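Local coordinates for regulatory protein RecX (Lactobacillus salivarius, PDB 3E3V) that probably modulates the activity of the recombinase RecA, as a member of the RecX family built from three-helix units, at residues A[28-42]-A[56-70]. Sequence-based numbering, arbitrary orientation.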
ATOM      1  N   LEU A  28     -16.676  -8.724   3.149  1.00 41.50           N
ATOM      2  CA  LEU A  28     -15.622  -8.577   4.153  1.00 39.88           C
ATOM      3  C   LEU A  28     -15.107  -9.885   4.769  1.00 41.69           C
ATOM      4  O   LEU A  28     -13.952  -9.949   5.197  1.00 40.97           O
ATOM      5  CB  LEU A  28     -16.102  -7.669   5.291  1.00 34.83           C
ATOM      6  CG  LEU A  28     -16.386  -6.192   5.027  1.00 31.64           C
ATOM      7  CD1 LEU A  28     -17.151  -5.624   6.208  1.00 30.59           C
ATOM      8  CD2 LEU A  28     -15.086  -5.426   4.822  1.00 30.33           C
ATOM      9  N   SER A  29     -15.959 -10.914   4.842  1.00 43.18           N
ATOM     10  CA  SER A  29     -15.560 -12.199   5.432  1.00 45.76           C
ATOM     11  C   SER A  29     -14.322 -12.753   4.734  1.00 47.19           C
ATOM     12  O   SER A  29     -13.441 -13.346   5.365  1.00 46.85           O
ATOM     13  CB  SER A  29     -16.702 -13.221   5.350  1.00 44.37           C
ATOM     14  OG  SER A  29     -17.061 -13.500   4.008  1.00 45.83           O
ATOM     15  N   TYR A  30     -14.254 -12.542   3.426  1.00 49.15           N
ATOM     16  CA  TYR A  30     -13.118 -13.003   2.657  1.00 50.53           C
ATOM     17  C   TYR A  30     -11.933 -12.074   2.923  1.00 51.52           C
ATOM     18  O   TYR A  30     -11.168 -12.280   3.867  1.00 52.99           O
ATOM     19  CB  TYR A  30     -13.469 -13.017   1.174  1.00 50.83           C
ATOM     20  N   GLN A  31     -11.807 -11.032   2.106  1.00 51.79           N
ATOM     21  CA  GLN A  31     -10.709 -10.077   2.226  1.00 50.46           C
ATOM     22  C   GLN A  31     -10.998  -8.868   3.110  1.00 48.88           C
ATOM     23  O   GLN A  31     -12.113  -8.677   3.596  1.00 49.68           O
ATOM     24  CB  GLN A  31     -10.303  -9.589   0.829  1.00 50.96           C
ATOM     25  CG  GLN A  31      -9.552 -10.624  -0.001  1.00 52.58           C
ATOM     26  CD  GLN A  31      -9.337 -10.188  -1.442  1.00 52.71           C
ATOM     27  OE1 GLN A  31     -10.247 -10.260  -2.270  1.00 52.57           O
ATOM     28  NE2 GLN A  31      -8.132  -9.726  -1.743  1.00 54.00           N
ATOM     29  N   LEU A  32      -9.966  -8.059   3.310  1.00 45.51           N
ATOM     30  CA  LEU A  32     -10.069  -6.841   4.096  1.00 41.69           C
ATOM     31  C   LEU A  32     -10.452  -5.781   3.053  1.00 39.22           C
ATOM     32  O   LEU A  32     -10.027  -5.876   1.902  1.00 39.53           O
ATOM     33  CB  LEU A  32      -8.707  -6.525   4.735  1.00 39.39           C
ATOM     34  CG  LEU A  32      -8.670  -5.856   6.116  1.00 38.71           C
ATOM     35  CD1 LEU A  32      -9.293  -6.775   7.161  1.00 35.15           C
ATOM     36  CD2 LEU A  32      -7.215  -5.553   6.493  1.00 37.00           C
ATOM     37  N   ARG A  33     -11.262  -4.794   3.430  1.00 36.36           N
ATOM     38  CA  ARG A  33     -11.687  -3.765   2.476  1.00 32.95           C
ATOM     39  C   ARG A  33     -11.638  -2.361   3.073  1.00 31.59           C
ATOM     40  O   ARG A  33     -11.913  -2.178   4.262  1.00 28.56           O
ATOM     41  CB  ARG A  33     -13.120  -4.046   2.000  1.00 34.08           C
ATOM     42  CG  ARG A  33     -13.330  -5.394   1.342  1.00 37.20           C
ATOM     43  CD  ARG A  33     -12.566  -5.493   0.029  1.00 41.69           C
ATOM     44  NE  ARG A  33     -12.780  -6.767  -0.647  1.00 46.19           N
ATOM     45  CZ  ARG A  33     -12.026  -7.215  -1.648  1.00 49.16           C
ATOM     46  NH1 ARG A  33     -11.004  -6.490  -2.093  1.00 50.41           N
ATOM     47  NH2 ARG A  33     -12.288  -8.391  -2.206  1.00 48.65           N
ATOM     48  N   THR A  34     -11.289  -1.371   2.249  1.00 30.53           N
ATOM     49  CA  THR A  34     -11.227   0.008   2.718  1.00 30.28           C
ATOM     50  C   THR A  34     -12.665   0.451   2.852  1.00 29.12           C
ATOM     51  O   THR A  34     -13.564  -0.198   2.322  1.00 30.46           O
ATOM     52  CB  THR A  34     -10.550   0.985   1.709  1.00 29.74           C
ATOM     53  OG1 THR A  34     -11.394   1.142   0.565  1.00 31.17           O
ATOM     54  CG2 THR A  34      -9.182   0.480   1.270  1.00 27.00           C
ATOM     55  N   ARG A  35     -12.881   1.555   3.556  1.00 29.56           N
ATOM     56  CA  ARG A  35     -14.225   2.086   3.726  1.00 31.97           C
ATOM     57  C   ARG A  35     -14.847   2.352   2.358  1.00 33.94           C
ATOM     58  O   ARG A  35     -15.969   1.934   2.083  1.00 31.74           O
ATOM     59  CB  ARG A  35     -14.183   3.386   4.534  1.00 32.86           C
ATOM     60  CG  ARG A  35     -15.515   4.126   4.579  1.00 36.62           C
ATOM     61  CD  ARG A  35     -15.456   5.354   5.479  1.00 38.38           C
ATOM     62  NE  ARG A  35     -16.712   6.098   5.443  1.00 44.28           N
ATOM     63  CZ  ARG A  35     -17.060   7.037   6.317  1.00 45.84           C
ATOM     64  NH1 ARG A  35     -16.249   7.359   7.317  1.00 49.06           N
ATOM     65  NH2 ARG A  35     -18.222   7.663   6.186  1.00 48.76           N
ATOM     66  N   LYS A  36     -14.096   3.032   1.495  1.00 36.88           N
ATOM     67  CA  LYS A  36     -14.586   3.368   0.161  1.00 38.34           C
ATOM     68  C   LYS A  36     -14.922   2.141  -0.693  1.00 38.96           C
ATOM     69  O   LYS A  36     -15.869   2.176  -1.485  1.00 39.91           O
ATOM     70  CB  LYS A  36     -13.570   4.256  -0.566  1.00 41.02           C
ATOM     71  CG  LYS A  36     -14.194   5.107  -1.664  1.00 41.82           C
ATOM     72  CD  LYS A  36     -13.151   5.656  -2.617  1.00 45.03           C
ATOM     73  CE  LYS A  36     -13.803   6.405  -3.769  1.00 44.14           C
ATOM     74  NZ  LYS A  36     -12.796   6.807  -4.793  1.00 47.08           N
ATOM     75  N   GLU A  37     -14.158   1.059  -0.549  1.00 39.38           N
ATOM     76  CA  GLU A  37     -14.434  -0.162  -1.310  1.00 40.00           C
ATOM     77  C   GLU A  37     -15.824  -0.696  -0.977  1.00 41.30           C
ATOM     78  O   GLU A  37     -16.533  -1.210  -1.845  1.00 42.67           O
ATOM     79  CB  GLU A  37     -13.402  -1.252  -1.002  1.00 41.13           C
ATOM     80  CG  GLU A  37     -12.116  -1.174  -1.808  1.00 40.03           C
ATOM     81  CD  GLU A  37     -11.197  -2.339  -1.514  1.00 40.37           C
ATOM     82  OE1 GLU A  37     -10.774  -2.482  -0.348  1.00 38.41           O
ATOM     83  OE2 GLU A  37     -10.899  -3.122  -2.441  1.00 41.28           O
ATOM     84  N   VAL A  38     -16.202  -0.598   0.295  1.00 40.19           N
ATOM     85  CA  VAL A  38     -17.512  -1.057   0.738  1.00 39.39           C
ATOM     86  C   VAL A  38     -18.517   0.047   0.433  1.00 40.66           C
ATOM     87  O   VAL A  38     -19.617  -0.212  -0.036  1.00 41.48           O
ATOM     88  CB  VAL A  38     -17.531  -1.340   2.264  1.00 37.55           C
ATOM     89  CG1 VAL A  38     -18.897  -1.869   2.682  1.00 36.49           C
ATOM     90  CG2 VAL A  38     -16.459  -2.347   2.623  1.00 34.61           C
ATOM     91  N   GLU A  39     -18.106   1.282   0.696  1.00 43.00           N
ATOM     92  CA  GLU A  39     -18.925   2.465   0.481  1.00 45.22           C
ATOM     93  C   GLU A  39     -19.500   2.504  -0.933  1.00 47.87           C
ATOM     94  O   GLU A  39     -20.619   2.980  -1.141  1.00 48.45           O
ATOM     95  CB  GLU A  39     -18.083   3.706   0.758  1.00 45.96           C
ATOM     96  CG  GLU A  39     -18.843   4.838   1.380  1.00 45.87           C
ATOM     97  CD  GLU A  39     -17.934   5.776   2.138  1.00 47.01           C
ATOM     98  OE1 GLU A  39     -16.929   6.254   1.554  1.00 47.38           O
ATOM     99  OE2 GLU A  39     -18.227   6.037   3.323  1.00 46.46           O
ATOM    100  N   ASP A  40     -18.738   2.030  -1.913  1.00 50.04           N
ATOM    101  CA  ASP A  40     -19.265   1.981  -3.268  1.00 52.46           C
ATOM    102  C   ASP A  40     -19.254   0.556  -3.816  1.00 52.89           C
ATOM    103  O   ASP A  40     -18.738   0.273  -4.896  1.00 54.44           O
ATOM    104  CB  ASP A  40     -18.560   2.976  -4.222  1.00 53.06           C
ATOM    105  CG  ASP A  40     -17.054   2.844  -4.235  1.00 53.44           C
ATOM    106  OD1 ASP A  40     -16.543   1.722  -4.436  1.00 55.75           O
ATOM    107  OD2 ASP A  40     -16.377   3.884  -4.066  1.00 54.11           O
ATOM    108  N   LYS A  41     -19.822  -0.340  -3.017  1.00 53.11           N
ATOM    109  CA  LYS A  41     -19.998  -1.744  -3.364  1.00 53.37           C
ATOM    110  C   LYS A  41     -21.461  -1.946  -3.003  1.00 54.30           C
ATOM    111  O   LYS A  41     -22.123  -2.878  -3.473  1.00 54.26           O
ATOM    112  CB  LYS A  41     -19.119  -2.662  -2.515  1.00 52.69           C
ATOM    113  CG  LYS A  41     -19.579  -4.123  -2.510  1.00 51.67           C
ATOM    114  CD  LYS A  41     -19.717  -4.693  -3.925  1.00 53.15           C
ATOM    115  CE  LYS A  41     -20.283  -6.120  -3.905  1.00 52.44           C
ATOM    116  NZ  LYS A  41     -20.528  -6.689  -5.272  1.00 52.99           N
ATOM    117  N   LEU A  42     -21.947  -1.043  -2.151  1.00 53.18           N
ATOM    118  CA  LEU A  42     -23.331  -1.045  -1.712  1.00 53.20           C
ATOM    119  C   LEU A  42     -24.098  -0.362  -2.837  1.00 53.98           C
ATOM    120  O   LEU A  42     -25.317  -0.500  -2.959  1.00 54.50           O
ATOM    121  CB  LEU A  42     -23.483  -0.254  -0.405  1.00 50.91           C
ATOM    122  CG  LEU A  42     -22.711  -0.780   0.813  1.00 49.84           C
ATOM    123  CD1 LEU A  42     -22.889   0.165   1.998  1.00 48.47           C
ATOM    124  CD2 LEU A  42     -23.198  -2.177   1.161  1.00 48.09           C
ATOM    125  N   ILE A  56     -22.314   1.803   6.924  1.00 28.11           N
ATOM    126  CA  ILE A  56     -20.885   2.057   7.083  1.00 26.52           C
ATOM    127  C   ILE A  56     -20.489   2.428   8.517  1.00 26.20           C
ATOM    128  O   ILE A  56     -19.508   1.912   9.040  1.00 25.43           O
ATOM    129  CB  ILE A  56     -20.402   3.184   6.128  1.00 27.14           C
ATOM    130  CG1 ILE A  56     -20.589   2.750   4.669  1.00 23.63           C
ATOM    131  CG2 ILE A  56     -18.930   3.522   6.405  1.00 25.46           C
ATOM    132  CD1 ILE A  56     -19.804   1.517   4.274  1.00 24.13           C
ATOM    133  N   ASN A  57     -21.235   3.333   9.143  1.00 28.02           N
ATOM    134  CA  ASN A  57     -20.933   3.739  10.512  1.00 28.77           C
ATOM    135  C   ASN A  57     -21.050   2.571  11.477  1.00 26.87           C
ATOM    136  O   ASN A  57     -20.253   2.435  12.406  1.00 30.67           O
ATOM    137  CB  ASN A  57     -21.868   4.859  10.959  1.00 32.86           C
ATOM    138  CG  ASN A  57     -21.544   6.174  10.292  1.00 37.38           C
ATOM    139  OD1 ASN A  57     -20.396   6.616  10.294  1.00 38.81           O
ATOM    140  ND2 ASN A  57     -22.557   6.808   9.711  1.00 39.78           N
ATOM    141  N   LYS A  58     -22.062   1.744  11.267  1.00 25.88           N
ATOM    142  CA  LYS A  58     -22.271   0.578  12.111  1.00 26.02           C
ATOM    143  C   LYS A  58     -21.080  -0.361  11.938  1.00 24.04           C
ATOM    144  O   LYS A  58     -20.526  -0.862  12.917  1.00 24.35           O
ATOM    145  CB  LYS A  58     -23.570  -0.133  11.714  1.00 27.91           C
ATOM    146  CG  LYS A  58     -23.874  -1.397  12.509  1.00 30.82           C
ATOM    147  CD  LYS A  58     -23.822  -1.146  13.998  1.00 33.43           C
ATOM    148  CE  LYS A  58     -24.698  -2.139  14.737  1.00 35.42           C
ATOM    149  NZ  LYS A  58     -26.123  -2.000  14.322  1.00 37.76           N
ATOM    150  N   LEU A  59     -20.683  -0.596  10.690  1.00 21.86           N
ATOM    151  CA  LEU A  59     -19.544  -1.469  10.421  1.00 20.93           C
ATOM    152  C   LEU A  59     -18.266  -0.912  11.043  1.00 22.67           C
ATOM    153  O   LEU A  59     -17.427  -1.664  11.537  1.00 22.26           O
ATOM    154  CB  LEU A  59     -19.350  -1.649   8.917  1.00 22.89           C
ATOM    155  CG  LEU A  59     -20.491  -2.354   8.185  1.00 22.86           C
ATOM    156  CD1 LEU A  59     -20.152  -2.472   6.694  1.00 24.28           C
ATOM    157  CD2 LEU A  59     -20.717  -3.725   8.787  1.00 22.66           C
ATOM    158  N   ILE A  60     -18.108   0.408  11.016  1.00 23.46           N
ATOM    159  CA  ILE A  60     -16.924   1.020  11.609  1.00 25.07           C
ATOM    160  C   ILE A  60     -16.967   0.807  13.116  1.00 25.58           C
ATOM    161  O   ILE A  60     -15.955   0.503  13.745  1.00 25.95           O
ATOM    162  CB  ILE A  60     -16.874   2.530  11.325  1.00 26.74           C
ATOM    163  CG1 ILE A  60     -16.666   2.770   9.825  1.00 26.73           C
ATOM    164  CG2 ILE A  60     -15.779   3.178  12.167  1.00 26.72           C
ATOM    165  CD1 ILE A  60     -16.829   4.224   9.422  1.00 28.38           C
ATOM    166  N   ASP A  61     -18.155   0.969  13.690  1.00 26.70           N
ATOM    167  CA  ASP A  61     -18.352   0.797  15.130  1.00 26.72           C
ATOM    168  C   ASP A  61     -17.986  -0.625  15.564  1.00 26.91           C
ATOM    169  O   ASP A  61     -17.350  -0.820  16.599  1.00 26.17           O
ATOM    170  CB  ASP A  61     -19.809   1.094  15.490  1.00 27.76           C
ATOM    171  CG  ASP A  61     -20.053   1.072  16.981  1.00 30.58           C
ATOM    172  OD1 ASP A  61     -19.355   1.818  17.696  1.00 29.67           O
ATOM    173  OD2 ASP A  61     -20.946   0.314  17.436  1.00 31.63           O
ATOM    174  N   LEU A  62     -18.383  -1.608  14.758  1.00 26.75           N
ATOM    175  CA  LEU A  62     -18.094  -3.013  15.031  1.00 27.00           C
ATOM    176  C   LEU A  62     -16.667  -3.359  14.608  1.00 28.41           C
ATOM    177  O   LEU A  62     -16.238  -4.515  14.686  1.00 29.77           O
ATOM    178  CB  LEU A  62     -19.091  -3.898  14.280  1.00 25.63           C
ATOM    179  CG  LEU A  62     -20.558  -3.718  14.682  1.00 26.20           C
ATOM    180  CD1 LEU A  62     -21.478  -4.447  13.705  1.00 22.31           C
ATOM    181  CD2 LEU A  62     -20.748  -4.247  16.109  1.00 24.69           C
ATOM    182  N   ASP A  63     -15.937  -2.344  14.156  1.00 29.29           N
ATOM    183  CA  ASP A  63     -14.557  -2.503  13.715  1.00 29.62           C
ATOM    184  C   ASP A  63     -14.430  -3.479  12.544  1.00 28.26           C
ATOM    185  O   ASP A  63     -13.417  -4.149  12.388  1.00 26.81           O
ATOM    186  CB  ASP A  63     -13.681  -2.966  14.889  1.00 33.16           C
ATOM    187  CG  ASP A  63     -12.187  -2.844  14.599  1.00 35.37           C
ATOM    188  OD1 ASP A  63     -11.764  -1.795  14.074  1.00 37.99           O
ATOM    189  OD2 ASP A  63     -11.429  -3.790  14.909  1.00 39.14           O
ATOM    190  N   LEU A  64     -15.472  -3.554  11.724  1.00 27.80           N
ATOM    191  CA  LEU A  64     -15.460  -4.421  10.554  1.00 26.64           C
ATOM    192  C   LEU A  64     -14.867  -3.624   9.383  1.00 27.24           C
ATOM    193  O   LEU A  64     -14.459  -4.185   8.365  1.00 24.28           O
ATOM    194  CB  LEU A  64     -16.879  -4.895  10.247  1.00 29.15           C
ATOM    195  CG  LEU A  64     -17.478  -5.738  11.381  1.00 27.27           C
ATOM    196  CD1 LEU A  64     -18.928  -6.071  11.081  1.00 28.76           C
ATOM    197  CD2 LEU A  64     -16.652  -7.000  11.551  1.00 29.12           C
ATOM    198  N   ILE A  65     -14.842  -2.304   9.547  1.00 26.47           N
ATOM    199  CA  ILE A  65     -14.238  -1.401   8.579  1.00 25.71           C
ATOM    200  C   ILE A  65     -13.280  -0.599   9.442  1.00 27.09           C
ATOM    201  O   ILE A  65     -13.679  -0.031  10.463  1.00 27.13           O
ATOM    202  CB  ILE A  65     -15.250  -0.437   7.924  1.00 25.31           C
ATOM    203  CG1 ILE A  65     -16.101  -1.187   6.900  1.00 24.66           C
ATOM    204  CG2 ILE A  65     -14.498   0.726   7.245  1.00 25.72           C
ATOM    205  CD1 ILE A  65     -17.104  -0.303   6.189  1.00 24.49           C
ATOM    206  N   ASN A  66     -12.014  -0.573   9.050  1.00 25.58           N
ATOM    207  CA  ASN A  66     -11.009   0.145   9.818  1.00 25.55           C
ATOM    208  C   ASN A  66      -9.851   0.464   8.882  1.00 24.60           C
ATOM    209  O   ASN A  66      -8.956  -0.358   8.687  1.00 22.42           O
ATOM    210  CB  ASN A  66     -10.515  -0.727  10.976  1.00 26.70           C
ATOM    211  CG  ASN A  66      -9.606   0.026  11.922  1.00 28.72           C
ATOM    212  OD1 ASN A  66      -8.698   0.745  11.496  1.00 26.40           O
ATOM    213  ND2 ASN A  66      -9.833  -0.148  13.222  1.00 31.99           N
ATOM    214  N   ASP A  67      -9.874   1.663   8.312  1.00 24.28           N
ATOM    215  CA  ASP A  67      -8.846   2.070   7.376  1.00 25.78           C
ATOM    216  C   ASP A  67      -7.420   2.111   7.931  1.00 26.88           C
ATOM    217  O   ASP A  67      -6.468   1.815   7.204  1.00 26.94           O
ATOM    218  CB  ASP A  67      -9.238   3.407   6.733  1.00 24.99           C
ATOM    219  CG  ASP A  67     -10.285   3.237   5.632  1.00 26.33           C
ATOM    220  OD1 ASP A  67     -10.686   2.080   5.349  1.00 26.42           O
ATOM    221  OD2 ASP A  67     -10.710   4.255   5.039  1.00 27.90           O
ATOM    222  N   LYS A  68      -7.251   2.461   9.204  1.00 28.04           N
ATOM    223  CA  LYS A  68      -5.904   2.486   9.786  1.00 27.75           C
ATOM    224  C   LYS A  68      -5.330   1.070   9.755  1.00 27.67           C
ATOM    225  O   LYS A  68      -4.166   0.861   9.410  1.00 26.60           O
ATOM    226  CB  LYS A  68      -5.949   3.001  11.226  1.00 30.67           C
ATOM    227  CG  LYS A  68      -4.654   2.816  12.005  1.00 32.54           C
ATOM    228  CD  LYS A  68      -4.825   3.301  13.442  1.00 36.15           C
ATOM    229  CE  LYS A  68      -4.058   2.422  14.433  1.00 34.76           C
ATOM    230  NZ  LYS A  68      -2.598   2.453  14.193  1.00 36.84           N
ATOM    231  N   ASN A  69      -6.162   0.095  10.107  1.00 28.84           N
ATOM    232  CA  ASN A  69      -5.735  -1.298  10.095  1.00 28.54           C
ATOM    233  C   ASN A  69      -5.541  -1.792   8.653  1.00 27.05           C
ATOM    234  O   ASN A  69      -4.623  -2.553   8.370  1.00 24.89           O
ATOM    235  CB  ASN A  69      -6.762  -2.172  10.807  1.00 32.28           C
ATOM    236  CG  ASN A  69      -6.396  -3.633  10.761  1.00 36.49           C
ATOM    237  OD1 ASN A  69      -5.332  -4.035  11.238  1.00 42.29           O
ATOM    238  ND2 ASN A  69      -7.269  -4.443  10.181  1.00 41.28           N
ATOM    239  N   TYR A  70      -6.415  -1.373   7.744  1.00 25.32           N
ATOM    240  CA  TYR A  70      -6.269  -1.783   6.345  1.00 24.71           C
ATOM    241  C   TYR A  70      -4.896  -1.337   5.839  1.00 22.80           C
ATOM    242  O   TYR A  70      -4.096  -2.142   5.368  1.00 22.71           O
ATOM    243  CB  TYR A  70      -7.334  -1.129   5.460  1.00 25.11           C
ATOM    244  CG  TYR A  70      -7.262  -1.604   4.014  1.00 25.09           C
ATOM    245  CD1 TYR A  70      -7.981  -2.725   3.591  1.00 27.62           C
ATOM    246  CD2 TYR A  70      -6.434  -0.966   3.088  1.00 26.06           C
ATOM    247  CE1 TYR A  70      -7.880  -3.204   2.276  1.00 29.79           C
ATOM    248  CE2 TYR A  70      -6.323  -1.439   1.772  1.00 29.46           C
ATOM    249  CZ  TYR A  70      -7.048  -2.554   1.375  1.00 30.40           C
ATOM    250  OH  TYR A  70      -6.953  -3.022   0.081  1.00 32.40           O
TER
HETATM  251  O   HOH W   1      -8.518  -5.436  -0.525  1.00 46.89           O
HETATM  252  O   HOH W   2     -11.153  -0.668   6.300  1.00 27.57           O
HETATM  253  O   HOH W   3     -11.649   4.194   2.535  1.00 33.03           O
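Mixed polar and apolar packing, with R35 on D67 and T34 on Y70, joins the short helix 35-39 and the loop before it to the end of helix 49-61, the loop after it and the start of helix 67-81. One direct hydrogen bond crosses: R35 N donates to the syn lone pair of D67 OD1 (2.9 Å, 149° at the hydrogen). Two waters widen this grip on the carboxylate, one linking D67 OD1 to R33 O and N66 N, the other D67 OD2 to K36 N. Beside it, T34 CG2 lies over one face of the Y70 ring, a CH-pi contact 3.6 Å from the centroid and 15° off the normal. T34 OG1 accepts from E37 N while E37 OE1 accepts from T34 N, a capping box starting helix 35-39; OG1 also bonds to K96 O. At the ring edge lies L32 O, 3.4 Å from Y70 CE1, and a water joins L32 O to Y70 OH. Segment 28-42 lies within the first three-helix domain of RecX, of the helix-turn-helix clan; segments 35-39 and 56-61 run roughly antiparallel at 142°. I56 CD1 packs on V38 CG1 (3.8 Å), and loop residues L42 and I65 add CD1 contacts to I56 CD1 and V38 CB respectively. With CG anti to the backbone N and the chain extended from CG to NE, R35 lays one guanidinium face over I56 CG2 and I60 CD1, while E39 OE2 receives R35 NE in the guanidinium plane at 2.6 Å, a salt bridge that limits turning of the guanidinium.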